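PDB 5NDX: glycosyl hydrolase from Rhizobium leguminosarum bv. trifolii, which probably hydrolyses O-glycosyl bonds as a family 39 glycosidase, and is the bacterial orthologue of human alpha-L-iduronidase. Local coordinates for residues S312-I317 and R323-Y328; G318-R323 and T450-V455; D267-W272 and H276-K281; E35-Q40 and G330-T335. The protein carries 2 engineered substitutions. One frame throughout, in Å; residues are numbered along the deposited sequence.

Contact 1. Residues S312-I317 and R323-Y328; sequences SDHAFI and RTIFAY. Unlike the reference sequence in segment 312-317: S312 (reference Asn). With 8U8 ((2~{R},3~{S},4~{S},5~{R},6~{S})-6-(4-methyl-2-oxidanylidene-chromen-7-yl)oxy-3,4,5-tris(oxidanyl)oxane-2-carboxylic acid), chain M.
D313 and R323 meet where the loop after strand 307-310, the eighth strand of the TIM barrel, doubles back beside the bound 8U8 ligand. The guanidinium approaches D313 O side-on. NH2 donates to this carbonyl at 2.9 Å, close to linear (162°), and NE joins the same oxygen at 3.2 Å. Both nitrogens come from one face of the carbonyl, NE well above its plane, while the oxygen stays in the guanidinium plane. A bend at the third torsion of R323 (88°) turns the group toward the sugar, where NH1 donates to 8U8 O6, a carboxylate oxygen, at 3.0 Å. NH1 has a second acceptor in Q269 O. NH2 and D313 OD2 both meet the ligand hydroxyl O5, and a looser salt bridge joins these two protein atoms at 3.5 Å. Oxygen O5 thus donates to the carboxylate and accepts from the arginine, which tethers the sugar next to its acid group. D313 N is bound by D267 OD1. Behind this site, the H314 ring is sandwiched between CG2 of I325 over the centre of one face and CB of S312, a residue changed from the reference sequence, over the other. ND1 of H314 is hydrogen-bonded to T25 OG1, and NE2 makes a weak bond to G365 O. T324 OG1 reaches F326 O and is also bonded to K363 NZ. One water bridges the segments, giving a hydrogen to F316 O at 2.6 Å and taking one from F326 N at 3.2 Å.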
# COMPACT_ATOMS: atom_id res chain seq x y z
N SER A 312 -5.97 0.22 -1.42
CA SER A 312 -6.39 -0.28 -0.12
C SER A 312 -6.65 0.91 0.80
O SER A 312 -6.24 2.01 0.51
CB SER A 312 -5.29 -1.19 0.42
OG SER A 312 -5.25 -2.33 -0.38
N ASP A 313 -7.43 0.73 1.83
CA ASP A 313 -7.69 1.83 2.76
C ASP A 313 -7.36 1.39 4.18
O ASP A 313 -8.21 1.30 5.04
CB ASP A 313 -9.13 2.25 2.57
CG ASP A 313 -9.40 3.59 3.15
OD1 ASP A 313 -8.68 4.55 2.80
OD2 ASP A 313 -10.34 3.67 3.94
N HIS A 314 -6.08 1.06 4.36
CA HIS A 314 -5.62 0.30 5.50
C HIS A 314 -4.48 0.92 6.27
O HIS A 314 -3.78 0.23 7.03
CB HIS A 314 -5.34 -1.16 5.14
CG HIS A 314 -4.19 -1.42 4.20
ND1 HIS A 314 -3.44 -0.44 3.56
CD2 HIS A 314 -3.66 -2.59 3.80
CE1 HIS A 314 -2.52 -1.00 2.81
NE2 HIS A 314 -2.62 -2.31 2.95
N ALA A 315 -4.31 2.25 6.11
CA ALA A 315 -3.28 2.97 6.85
C ALA A 315 -3.80 3.71 8.07
O ALA A 315 -3.12 4.58 8.60
CB ALA A 315 -2.49 3.90 5.90
N PHE A 316 -5.00 3.37 8.51
CA PHE A 316 -5.59 3.84 9.77
C PHE A 316 -4.68 3.36 10.87
O PHE A 316 -3.87 2.41 10.67
CB PHE A 316 -7.00 3.28 10.00
CG PHE A 316 -8.01 3.81 9.06
CD1 PHE A 316 -8.68 4.99 9.34
CD2 PHE A 316 -8.31 3.14 7.85
CE1 PHE A 316 -9.61 5.50 8.44
CE2 PHE A 316 -9.26 3.65 6.96
CZ PHE A 316 -9.90 4.84 7.25
N ILE A 317 -4.73 4.06 12.00
CA ILE A 317 -3.92 3.72 13.19
C ILE A 317 -4.80 2.93 14.16
O ILE A 317 -5.87 3.37 14.43
CB ILE A 317 -3.40 5.00 13.90
CG1 ILE A 317 -2.54 5.79 12.93
CG2 ILE A 317 -2.59 4.62 15.12
CD1 ILE A 317 -1.89 7.02 13.52
N ARG A 323 -8.30 -2.89 10.61
CA ARG A 323 -7.75 -2.84 9.25
C ARG A 323 -6.69 -1.77 9.16
O ARG A 323 -6.93 -0.60 8.72
CB ARG A 323 -8.82 -2.59 8.24
CG ARG A 323 -8.36 -2.63 6.76
CD ARG A 323 -9.65 -2.62 5.89
NE ARG A 323 -9.95 -1.33 5.70
CZ ARG A 323 -11.11 -0.72 5.63
NH1 ARG A 323 -12.32 -1.26 5.60
NH2 ARG A 323 -10.96 0.56 5.51
N THR A 324 -5.55 -2.16 9.67
CA THR A 324 -4.40 -1.26 9.85
C THR A 324 -3.16 -2.06 9.46
O THR A 324 -3.11 -3.30 9.64
CB THR A 324 -4.28 -0.75 11.31
OG1 THR A 324 -3.92 -1.81 12.18
CG2 THR A 324 -5.61 -0.17 11.81
N ILE A 325 -2.17 -1.35 8.94
CA ILE A 325 -0.95 -1.95 8.52
C ILE A 325 0.08 -2.03 9.67
O ILE A 325 1.14 -2.69 9.50
CB ILE A 325 -0.32 -1.26 7.28
CG1 ILE A 325 -0.26 0.25 7.40
CG2 ILE A 325 -1.05 -1.72 6.03
CD1 ILE A 325 0.64 0.95 6.43
N PHE A 326 -0.19 -1.36 10.78
CA PHE A 326 0.63 -1.54 11.99
C PHE A 326 -0.27 -1.83 13.17
O PHE A 326 -1.39 -1.36 13.20
CB PHE A 326 1.45 -0.30 12.33
CG PHE A 326 2.41 0.14 11.24
CD1 PHE A 326 1.97 0.97 10.26
CD2 PHE A 326 3.71 -0.30 11.24
CE1 PHE A 326 2.82 1.38 9.25
CE2 PHE A 326 4.58 0.07 10.20
CZ PHE A 326 4.12 0.91 9.22
N ALA A 327 0.26 -2.59 14.13
CA ALA A 327 -0.30 -2.69 15.46
C ALA A 327 0.35 -1.62 16.36
O ALA A 327 1.56 -1.59 16.56
CB ALA A 327 -0.07 -4.08 16.01
N TYR A 328 -0.47 -0.71 16.84
CA TYR A 328 -0.07 0.41 17.67
C TYR A 328 -0.11 -0.06 19.13
O TYR A 328 -1.09 -0.62 19.58
CB TYR A 328 -1.06 1.59 17.45
CG TYR A 328 -0.92 2.70 18.45
CD1 TYR A 328 0.07 3.68 18.31
CD2 TYR A 328 -1.76 2.75 19.56
CE1 TYR A 328 0.23 4.69 19.27
CE2 TYR A 328 -1.61 3.76 20.52
CZ TYR A 328 -0.63 4.72 20.38
OH TYR A 328 -0.48 5.68 21.38
C15 8U8 M . -22.20 5.02 5.65
C13 8U8 M . -21.84 4.25 4.52
C14 8U8 M . -22.86 3.76 3.70
C16 8U8 M . -22.55 3.02 2.55
O9 8U8 M . -23.50 2.59 1.90
O8 8U8 M . -21.24 2.75 2.20
C11 8U8 M . -20.21 3.32 2.92
C10 8U8 M . -18.90 3.15 2.47
C12 8U8 M . -20.50 4.06 4.09
C7 8U8 M . -19.42 4.65 4.77
C8 8U8 M . -18.11 4.48 4.31
C9 8U8 M . -17.84 3.72 3.17
O2 8U8 M . -16.56 3.55 2.65
C5 8U8 M . -15.32 3.63 3.46
O1 8U8 M . -15.49 2.82 4.64
C1 8U8 M . -14.61 3.01 5.68
C6 8U8 M . -14.41 1.68 6.13
O7 8U8 M . -14.09 1.55 7.31
O6 8U8 M . -14.53 0.79 5.30
C2 8U8 M . -13.19 3.54 5.32
O5 8U8 M . -12.41 2.46 4.76
C3 8U8 M . -13.22 4.82 4.37
O4 8U8 M . -12.75 5.93 5.07
C4 8U8 M . -14.65 5.09 3.80
O3 8U8 M . -14.52 6.05 2.68
O HOH W 1 -1.43 1.59 11.02

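Contact 2. Residues G318-R323 and T450-V455; sequences GGWSQR and TNPMEV. With 8U8 ((2~{R},3~{S},4~{S},5~{R},6~{S})-6-(4-methyl-2-oxidanylidene-chromen-7-yl)oxy-3,4,5-tris(oxidanyl)oxane-2-carboxylic acid), chain M.
W320 and M453 are the closest backbone neighbours, their CA atoms 7.4 Å apart, where a type I beta turn from G319 to Q322 comes up against the first turn of helix 452-457. Their side chains form a Met-aromatic contact without a hydrogen bond between the segments. The methionine, with CG anti to the backbone N (chi1 -164°) and fully extended beyond, runs antiparallel to the tryptophan side chain across its indole. CG rides over the rim of one face, CB comes to 3.6 Å from W320 CZ3, and CA sits over the six-membered ring. The sulfur lies obliquely, with SD 5.0 Å from the centroid of that ring. The chain ends with CE against W320 CB. P452 extends the apolar patch, its CB 4.1 Å from W320 CH2. The indole is also stacked with W456 and touches I361 of strand 358-362, so the barrel loop is packed through it against helix 452-457, which lies between strands 436-445 and 493-503 of the nine-stranded mixed sheet. N451 occupies the N-cap position, and its carbonyl receives V455 N in the first helical bond. The turn is closed twice. Besides the backbone bond from Q322 N to G319 O, the Q322 side chain folds back over it, while NE2 of the same amide binds S273 O. Next comes R323, a ligand-binding arginine, so the loop that carries W320 runs directly on into the ligand pocket. The bond closing the fold-back is nearly straight: G319 N gives its hydrogen to Q322 OE1 at 2.9 Å.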
# COMPACT_ATOMS: atom_id res chain seq x y z
N GLY A 318 -4.33 1.78 14.65
CA GLY A 318 -5.11 0.95 15.57
C GLY A 318 -4.43 -0.37 15.88
O GLY A 318 -3.21 -0.52 15.73
N GLY A 319 -5.22 -1.32 16.34
CA GLY A 319 -4.71 -2.57 16.91
C GLY A 319 -4.57 -3.72 15.93
O GLY A 319 -4.80 -3.58 14.71
N TRP A 320 -4.20 -4.85 16.48
CA TRP A 320 -3.96 -6.08 15.68
C TRP A 320 -5.14 -6.50 14.82
O TRP A 320 -4.94 -6.98 13.67
CB TRP A 320 -3.58 -7.21 16.61
CG TRP A 320 -2.23 -7.13 17.27
CD1 TRP A 320 -1.96 -6.82 18.57
CD2 TRP A 320 -0.97 -7.45 16.67
NE1 TRP A 320 -0.62 -6.88 18.81
CE2 TRP A 320 0.01 -7.28 17.66
CE3 TRP A 320 -0.57 -7.80 15.40
CZ2 TRP A 320 1.38 -7.50 17.42
CZ3 TRP A 320 0.78 -8.02 15.16
CH2 TRP A 320 1.73 -7.88 16.19
N SER A 321 -6.35 -6.29 15.33
CA SER A 321 -7.58 -6.79 14.76
C SER A 321 -8.29 -5.75 13.96
O SER A 321 -9.35 -6.01 13.39
CB SER A 321 -8.57 -7.19 15.91
OG SER A 321 -8.05 -8.36 16.44
N GLN A 322 -7.73 -4.57 13.85
CA GLN A 322 -8.34 -3.56 12.97
C GLN A 322 -7.69 -3.55 11.60
O GLN A 322 -6.64 -4.17 11.44
CB GLN A 322 -8.25 -2.23 13.71
CG GLN A 322 -9.15 -2.28 14.95
CD GLN A 322 -9.03 -1.05 15.81
OE1 GLN A 322 -7.94 -0.52 16.05
NE2 GLN A 322 -10.15 -0.54 16.24
N ARG A 323 -8.30 -2.89 10.61
CA ARG A 323 -7.75 -2.84 9.25
C ARG A 323 -6.69 -1.77 9.16
O ARG A 323 -6.93 -0.60 8.72
CB ARG A 323 -8.82 -2.59 8.24
CG ARG A 323 -8.36 -2.63 6.76
CD ARG A 323 -9.65 -2.62 5.89
NE ARG A 323 -9.95 -1.33 5.70
CZ ARG A 323 -11.11 -0.72 5.63
NH1 ARG A 323 -12.32 -1.26 5.60
NH2 ARG A 323 -10.96 0.56 5.51
N THR A 450 7.09 -14.33 9.01
CA THR A 450 6.57 -12.97 8.91
C THR A 450 5.24 -12.88 9.69
O THR A 450 4.21 -12.41 9.17
CB THR A 450 6.39 -12.49 7.45
OG1 THR A 450 7.43 -12.99 6.62
CG2 THR A 450 6.34 -10.97 7.39
N ASN A 451 5.31 -13.34 10.93
CA ASN A 451 4.15 -13.74 11.74
C ASN A 451 4.21 -13.10 13.14
O ASN A 451 4.10 -13.81 14.16
CB ASN A 451 4.19 -15.29 11.86
CG ASN A 451 5.43 -15.80 12.59
OD1 ASN A 451 6.45 -15.13 12.69
ND2 ASN A 451 5.32 -16.98 13.17
N PRO A 452 4.31 -11.76 13.21
CA PRO A 452 4.49 -11.12 14.51
C PRO A 452 3.30 -11.27 15.47
O PRO A 452 3.50 -11.29 16.69
CB PRO A 452 4.76 -9.65 14.16
CG PRO A 452 4.06 -9.45 12.88
CD PRO A 452 4.25 -10.74 12.14
N MET A 453 2.09 -11.41 14.93
CA MET A 453 0.97 -11.62 15.82
C MET A 453 1.04 -12.96 16.54
O MET A 453 0.71 -13.02 17.73
CB MET A 453 -0.38 -11.46 15.09
CG MET A 453 -1.57 -11.30 16.04
SD MET A 453 -3.12 -10.95 15.19
CE MET A 453 -4.26 -10.88 16.60
N GLU A 454 1.41 -14.05 15.82
CA GLU A 454 1.58 -15.36 16.43
C GLU A 454 2.68 -15.29 17.49
O GLU A 454 2.57 -15.86 18.59
CB GLU A 454 1.91 -16.49 15.43
CG GLU A 454 0.73 -16.94 14.55
CD GLU A 454 0.43 -15.99 13.36
OE1 GLU A 454 1.05 -14.90 13.20
OE2 GLU A 454 -0.50 -16.32 12.58
N VAL A 455 3.74 -14.57 17.17
CA VAL A 455 4.85 -14.46 18.09
C VAL A 455 4.38 -13.76 19.37
O VAL A 455 4.70 -14.18 20.46
CB VAL A 455 6.03 -13.74 17.43
CG1 VAL A 455 7.10 -13.44 18.46
CG2 VAL A 455 6.62 -14.62 16.33
C15 8U8 M . -22.20 5.02 5.65
C13 8U8 M . -21.84 4.25 4.52
C14 8U8 M . -22.86 3.76 3.70
C16 8U8 M . -22.55 3.02 2.55
O9 8U8 M . -23.50 2.59 1.90
O8 8U8 M . -21.24 2.75 2.20
C11 8U8 M . -20.21 3.32 2.92
C10 8U8 M . -18.90 3.15 2.47
C12 8U8 M . -20.50 4.06 4.09
C7 8U8 M . -19.42 4.65 4.77
C8 8U8 M . -18.11 4.48 4.31
C9 8U8 M . -17.84 3.72 3.17
O2 8U8 M . -16.56 3.55 2.65
C5 8U8 M . -15.32 3.63 3.46
O1 8U8 M . -15.49 2.82 4.64
C1 8U8 M . -14.61 3.01 5.68
C6 8U8 M . -14.41 1.68 6.13
O7 8U8 M . -14.09 1.55 7.31
O6 8U8 M . -14.53 0.79 5.30
C2 8U8 M . -13.19 3.54 5.32
O5 8U8 M . -12.41 2.46 4.76
C3 8U8 M . -13.22 4.82 4.37
O4 8U8 M . -12.75 5.93 5.07
C4 8U8 M . -14.65 5.09 3.80
O3 8U8 M . -14.52 6.05 2.68

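Contact 3. Residues D267-W272 and H276-K281; sequences DPQLGW and HSWHGK. With 8U8 ((2~{R},3~{S},4~{S},5~{R},6~{S})-6-(4-methyl-2-oxidanylidene-chromen-7-yl)oxy-3,4,5-tris(oxidanyl)oxane-2-carboxylic acid), chain M.
The wall of the ligand pocket formed by the loop after barrel strand 261-263 is backed by Q269 and P268, which pack against H276 and W278, just before and within the 3-10 segment 277-280. Q269 reaches across, extended beyond CG, and lays its amide over the imidazole, with the two planes only 27° apart. OE1 sits over the centre of the ring face, 3.2 Å from H276 NE2, but the angle is too poor for a hydrogen bond; this is face packing. The polar atoms are satisfied by other partners. Q269 OE1 accepts from a water that in turn accepts from W278 NE1, and Q269 NE2 binds N225 O. H276 ND1 is held by D230 OD1, and a second water links its NE2 to L270 O. P268 meets the six-membered end of the indole obliquely, its CG 3.8 Å from W278 CZ3. CB of H276 and CE1 of H279 lie over one face of the same indole. Further along, the backbone turns to the ligand. G271 N donates to 8U8 O6 at 3.1 Å and W272 N to O7 at 2.8 Å, so two successive amides grip the two carboxylate oxygens of the sugar. Beside them the W272 ring stacks on F316, and L270 CD2 packs against C10 of the coumarin. The 3-10 turn is fastened at its start, where H276 O accepts from both H279 N and H279 ND1, the latter at 3.0 Å, in the carbonyl plane and on a lone pair.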
# COMPACT_ATOMS: atom_id res chain seq x y z
N ASP A 267 -11.16 -2.97 0.07
CA ASP A 267 -10.82 -3.71 1.28
C ASP A 267 -11.69 -4.98 1.36
O ASP A 267 -12.78 -5.02 0.81
CB ASP A 267 -11.02 -2.81 2.52
CG ASP A 267 -10.25 -1.48 2.40
OD1 ASP A 267 -8.98 -1.48 2.46
OD2 ASP A 267 -10.94 -0.45 2.21
N PRO A 268 -11.20 -6.01 2.02
CA PRO A 268 -12.00 -7.23 2.09
C PRO A 268 -13.28 -7.07 2.89
O PRO A 268 -14.27 -7.72 2.60
CB PRO A 268 -11.06 -8.26 2.69
CG PRO A 268 -9.79 -7.55 3.00
CD PRO A 268 -9.85 -6.16 2.58
N GLN A 269 -13.26 -6.20 3.90
CA GLN A 269 -14.47 -5.94 4.68
C GLN A 269 -14.60 -4.48 5.05
O GLN A 269 -13.62 -3.84 5.52
CB GLN A 269 -14.51 -6.82 5.93
CG GLN A 269 -15.82 -6.72 6.72
CD GLN A 269 -16.01 -7.78 7.80
OE1 GLN A 269 -15.06 -8.46 8.22
NE2 GLN A 269 -17.25 -7.95 8.25
N LEU A 270 -15.80 -3.95 4.86
CA LEU A 270 -16.17 -2.61 5.37
C LEU A 270 -15.95 -2.47 6.87
O LEU A 270 -16.01 -3.45 7.62
CB LEU A 270 -17.63 -2.26 5.02
CG LEU A 270 -17.81 -1.88 3.56
CD1 LEU A 270 -19.02 -2.54 2.87
CD2 LEU A 270 -17.81 -0.33 3.38
N GLY A 271 -15.68 -1.23 7.30
CA GLY A 271 -15.59 -0.91 8.77
C GLY A 271 -14.23 -1.21 9.42
O GLY A 271 -14.07 -2.19 10.14
N TRP A 272 -13.25 -0.34 9.16
CA TRP A 272 -11.86 -0.57 9.55
C TRP A 272 -11.66 -0.82 11.03
O TRP A 272 -10.73 -1.54 11.44
CB TRP A 272 -10.99 0.63 9.15
CG TRP A 272 -11.09 1.85 10.02
CD1 TRP A 272 -11.90 2.94 9.82
CD2 TRP A 272 -10.36 2.13 11.21
NE1 TRP A 272 -11.71 3.86 10.81
CE2 TRP A 272 -10.77 3.39 11.68
CE3 TRP A 272 -9.40 1.43 11.94
CZ2 TRP A 272 -10.26 3.96 12.83
CZ3 TRP A 272 -8.89 1.99 13.09
CH2 TRP A 272 -9.32 3.24 13.53
N HIS A 276 -11.57 -7.69 13.58
CA HIS A 276 -11.52 -8.90 12.78
C HIS A 276 -10.03 -9.28 12.76
O HIS A 276 -9.21 -8.64 12.07
CB HIS A 276 -12.02 -8.63 11.38
CG HIS A 276 -13.42 -8.10 11.31
ND1 HIS A 276 -14.53 -8.87 11.62
CD2 HIS A 276 -13.90 -6.88 10.95
CE1 HIS A 276 -15.62 -8.15 11.45
NE2 HIS A 276 -15.27 -6.94 11.05
N SER A 277 -9.70 -10.30 13.54
CA SER A 277 -8.35 -10.69 13.85
C SER A 277 -7.47 -11.16 12.68
O SER A 277 -6.24 -11.07 12.73
CB SER A 277 -8.34 -11.73 14.96
OG SER A 277 -8.65 -11.09 16.19
N TRP A 278 -8.11 -11.62 11.63
CA TRP A 278 -7.44 -11.97 10.42
C TRP A 278 -6.64 -10.81 9.78
O TRP A 278 -5.74 -11.08 8.99
CB TRP A 278 -8.40 -12.57 9.39
CG TRP A 278 -9.64 -11.87 9.09
CD1 TRP A 278 -10.90 -12.17 9.61
CD2 TRP A 278 -9.84 -10.82 8.14
NE1 TRP A 278 -11.83 -11.32 9.07
CE2 TRP A 278 -11.21 -10.49 8.17
CE3 TRP A 278 -8.98 -10.07 7.31
CZ2 TRP A 278 -11.76 -9.50 7.36
CZ3 TRP A 278 -9.51 -9.14 6.49
CH2 TRP A 278 -10.89 -8.85 6.51
N HIS A 279 -6.95 -9.56 10.12
CA HIS A 279 -6.12 -8.44 9.68
C HIS A 279 -4.69 -8.52 10.19
O HIS A 279 -3.77 -7.93 9.60
CB HIS A 279 -6.72 -7.12 10.09
CG HIS A 279 -7.92 -6.71 9.27
ND1 HIS A 279 -9.18 -6.65 9.80
CD2 HIS A 279 -8.04 -6.32 7.98
CE1 HIS A 279 -10.04 -6.25 8.88
NE2 HIS A 279 -9.38 -6.08 7.76
N GLY A 280 -4.47 -9.25 11.27
CA GLY A 280 -3.13 -9.39 11.85
C GLY A 280 -2.38 -10.61 11.41
O GLY A 280 -1.26 -10.88 11.88
N LYS A 281 -2.99 -11.38 10.51
CA LYS A 281 -2.44 -12.69 10.14
C LYS A 281 -2.33 -12.92 8.65
O LYS A 281 -2.79 -12.11 7.85
CB LYS A 281 -3.28 -13.78 10.85
CG LYS A 281 -2.92 -13.82 12.34
CD LYS A 281 -3.72 -14.80 13.18
CE LYS A 281 -3.08 -14.83 14.58
NZ LYS A 281 -3.93 -15.39 15.62
C15 8U8 M . -22.20 5.02 5.65
C13 8U8 M . -21.84 4.25 4.52
C14 8U8 M . -22.86 3.76 3.70
C16 8U8 M . -22.55 3.02 2.55
O9 8U8 M . -23.50 2.59 1.90
O8 8U8 M . -21.24 2.75 2.20
C11 8U8 M . -20.21 3.32 2.92
C10 8U8 M . -18.90 3.15 2.47
C12 8U8 M . -20.50 4.06 4.09
C7 8U8 M . -19.42 4.65 4.77
C8 8U8 M . -18.11 4.48 4.31
C9 8U8 M . -17.84 3.72 3.17
O2 8U8 M . -16.56 3.55 2.65
C5 8U8 M . -15.32 3.63 3.46
O1 8U8 M . -15.49 2.82 4.64
C1 8U8 M . -14.61 3.01 5.68
C6 8U8 M . -14.41 1.68 6.13
O7 8U8 M . -14.09 1.55 7.31
O6 8U8 M . -14.53 0.79 5.30
C2 8U8 M . -13.19 3.54 5.32
O5 8U8 M . -12.41 2.46 4.76
C3 8U8 M . -13.22 4.82 4.37
O4 8U8 M . -12.75 5.93 5.07
C4 8U8 M . -14.65 5.09 3.80
O3 8U8 M . -14.52 6.05 2.68
O HOH W 2 -14.73 -11.03 8.92
O HOH W 3 -16.73 -4.71 10.06

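Contact 4. Residues E35-Q40 and G330-T335; sequences EPEMRQ and GSRNFT. With SO4 (sulfate ion), chain J.
E35, at the N-cap position of helix 36-45, sends its carboxylate to R332 in the loop after strand 326-330; with E37 the two form a salt-bridge network at the N-terminal end of the helix. The E35 chain bends at the second torsion, and OE1 takes a hydrogen from R332 NH1 at 2.9 Å, with a weak bond from NH2 besides. The nitrogen comes from above the carboxylate plane, although OE1 lies exactly in the guanidinium plane. P36 begins the helix, and E37 in its first turn brings the second carboxylate. Bent at its second torsion too (85°), E37 presents OE2 to the same NH1 at 2.8 Å, this time met on the syn side and only a little out of plane. One nitrogen therefore serves two acids, and the guanidinium charge would probably offset the repulsion between the two carboxylates. E37 OE2 also lies at the edge of the F334 ring, 3.8 Å from CZ, while F334 CE2 stands over the centre of the guanidinium face. NE and NH2 of R332 also make weak bonds to a sulfate ion, probably from the crystallisation liquor. R332 N is bonded to Y328 OH, and the Y328 ring meets F334 edge-to-face. Further along, R39 pairs with E87 and E541, the latter on strand 536-545. The Q40 side chain lies on F358, I360 and Y543. The first turn of helix 36-45 is thus clasped between the loop after strand 326-330, strand 358-362 and strand 536-545.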
# COMPACT_ATOMS: atom_id res chain seq x y z
N GLU A 35 0.53 14.01 13.17
CA GLU A 35 0.91 13.27 14.39
C GLU A 35 2.24 12.53 14.22
O GLU A 35 2.52 12.02 13.14
CB GLU A 35 -0.16 12.23 14.72
CG GLU A 35 -1.52 12.78 15.15
CD GLU A 35 -1.44 13.75 16.34
OE1 GLU A 35 -0.62 13.61 17.26
OE2 GLU A 35 -2.19 14.72 16.33
N PRO A 36 3.03 12.40 15.29
CA PRO A 36 4.30 11.66 15.14
C PRO A 36 4.19 10.17 14.79
O PRO A 36 5.08 9.61 14.14
CB PRO A 36 4.98 11.85 16.50
CG PRO A 36 3.84 12.18 17.43
CD PRO A 36 2.91 13.03 16.61
N GLU A 37 3.10 9.53 15.21
CA GLU A 37 2.88 8.16 14.85
C GLU A 37 2.81 7.97 13.31
O GLU A 37 3.47 7.10 12.77
CB GLU A 37 1.60 7.63 15.47
CG GLU A 37 1.58 7.60 17.00
CD GLU A 37 1.15 8.92 17.62
OE1 GLU A 37 1.13 9.98 16.94
OE2 GLU A 37 0.84 8.90 18.80
N MET A 38 2.02 8.79 12.63
CA MET A 38 1.92 8.75 11.19
C MET A 38 3.22 9.12 10.53
O MET A 38 3.57 8.53 9.48
CB MET A 38 0.85 9.68 10.68
CG MET A 38 0.51 9.56 9.20
SD MET A 38 0.24 7.87 8.62
CE MET A 38 -1.35 7.54 9.38
N ARG A 39 3.95 10.08 11.13
CA ARG A 39 5.27 10.45 10.57
C ARG A 39 6.20 9.21 10.52
O ARG A 39 6.84 8.94 9.50
CB ARG A 39 5.91 11.61 11.36
CG ARG A 39 7.28 11.99 10.81
CD ARG A 39 7.85 13.33 11.30
NE ARG A 39 9.18 13.43 10.67
CZ ARG A 39 9.47 13.99 9.48
NH1 ARG A 39 8.57 14.64 8.76
NH2 ARG A 39 10.72 13.93 9.02
N GLN A 40 6.24 8.44 11.60
CA GLN A 40 7.04 7.21 11.62
C GLN A 40 6.51 6.21 10.59
O GLN A 40 7.30 5.63 9.87
CB GLN A 40 7.05 6.58 13.00
CG GLN A 40 8.17 5.59 13.13
CD GLN A 40 8.17 4.88 14.49
OE1 GLN A 40 8.39 5.49 15.58
NE2 GLN A 40 7.98 3.62 14.44
N GLY A 330 0.50 1.67 22.81
CA GLY A 330 0.59 2.97 23.52
C GLY A 330 -0.79 3.35 24.06
O GLY A 330 -1.73 2.57 23.92
N SER A 331 -0.91 4.55 24.61
CA SER A 331 -2.08 4.97 25.38
C SER A 331 -3.13 5.68 24.55
O SER A 331 -4.25 5.76 24.99
CB SER A 331 -1.67 5.87 26.54
OG SER A 331 -0.94 6.99 26.04
N ARG A 332 -2.80 6.14 23.35
CA ARG A 332 -3.79 6.89 22.57
C ARG A 332 -4.79 5.95 21.91
O ARG A 332 -4.48 4.80 21.71
CB ARG A 332 -3.10 7.75 21.51
CG ARG A 332 -2.05 8.63 22.12
CD ARG A 332 -1.36 9.45 21.08
NE ARG A 332 -2.16 10.58 20.66
CZ ARG A 332 -1.79 11.44 19.73
NH1 ARG A 332 -0.63 11.29 19.07
NH2 ARG A 332 -2.58 12.47 19.45
N ASN A 333 -5.98 6.46 21.59
CA ASN A 333 -6.98 5.71 20.82
C ASN A 333 -7.43 6.58 19.66
O ASN A 333 -7.88 7.69 19.87
CB ASN A 333 -8.18 5.34 21.68
CG ASN A 333 -9.10 4.32 21.00
OD1 ASN A 333 -9.61 4.54 19.89
ND2 ASN A 333 -9.34 3.19 21.66
N PHE A 334 -7.35 6.07 18.44
CA PHE A 334 -7.66 6.88 17.26
C PHE A 334 -9.02 6.54 16.64
O PHE A 334 -9.36 7.11 15.60
CB PHE A 334 -6.53 6.74 16.22
CG PHE A 334 -5.16 7.17 16.72
CD1 PHE A 334 -4.35 6.28 17.41
CD2 PHE A 334 -4.73 8.46 16.54
CE1 PHE A 334 -3.10 6.66 17.88
CE2 PHE A 334 -3.47 8.85 16.97
CZ PHE A 334 -2.66 7.95 17.66
N THR A 335 -9.80 5.65 17.25
CA THR A 335 -11.17 5.34 16.76
C THR A 335 -12.13 6.43 17.24
O THR A 335 -12.42 7.40 16.55
CB THR A 335 -11.70 4.02 17.35
OG1 THR A 335 -12.03 4.24 18.73
CG2 THR A 335 -10.69 2.84 17.25
S SO4 J . -3.94 12.73 22.99
O1 SO4 J . -3.22 11.47 23.28
O2 SO4 J . -4.96 12.46 21.93
O3 SO4 J . -2.96 13.75 22.55
O4 SO4 J . -4.62 13.19 24.24

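Overall arrangement
From the N terminus, E35-Q40 at the start of helix 36-45 opens the loop that contact 4 closes at G330-T335, about 290 residues later. Contact 3, a short turn after barrel strand 261-263, nests inside it. Contact 1 follows in series, after strand 307-310, and is nested in contact 4 as well. Contact 2 opens inside contact 1, shares R323 with it, and closes only at T450-V455, so it crosses both contact 1 and contact 4. Contacts 1 and 3 bring two barrel loops together around the ligand; contact 2 ties the loop after strand 307-310 to helix 452-457, and contact 4 ties its continuation past strand 326-330 to the first barrel helix.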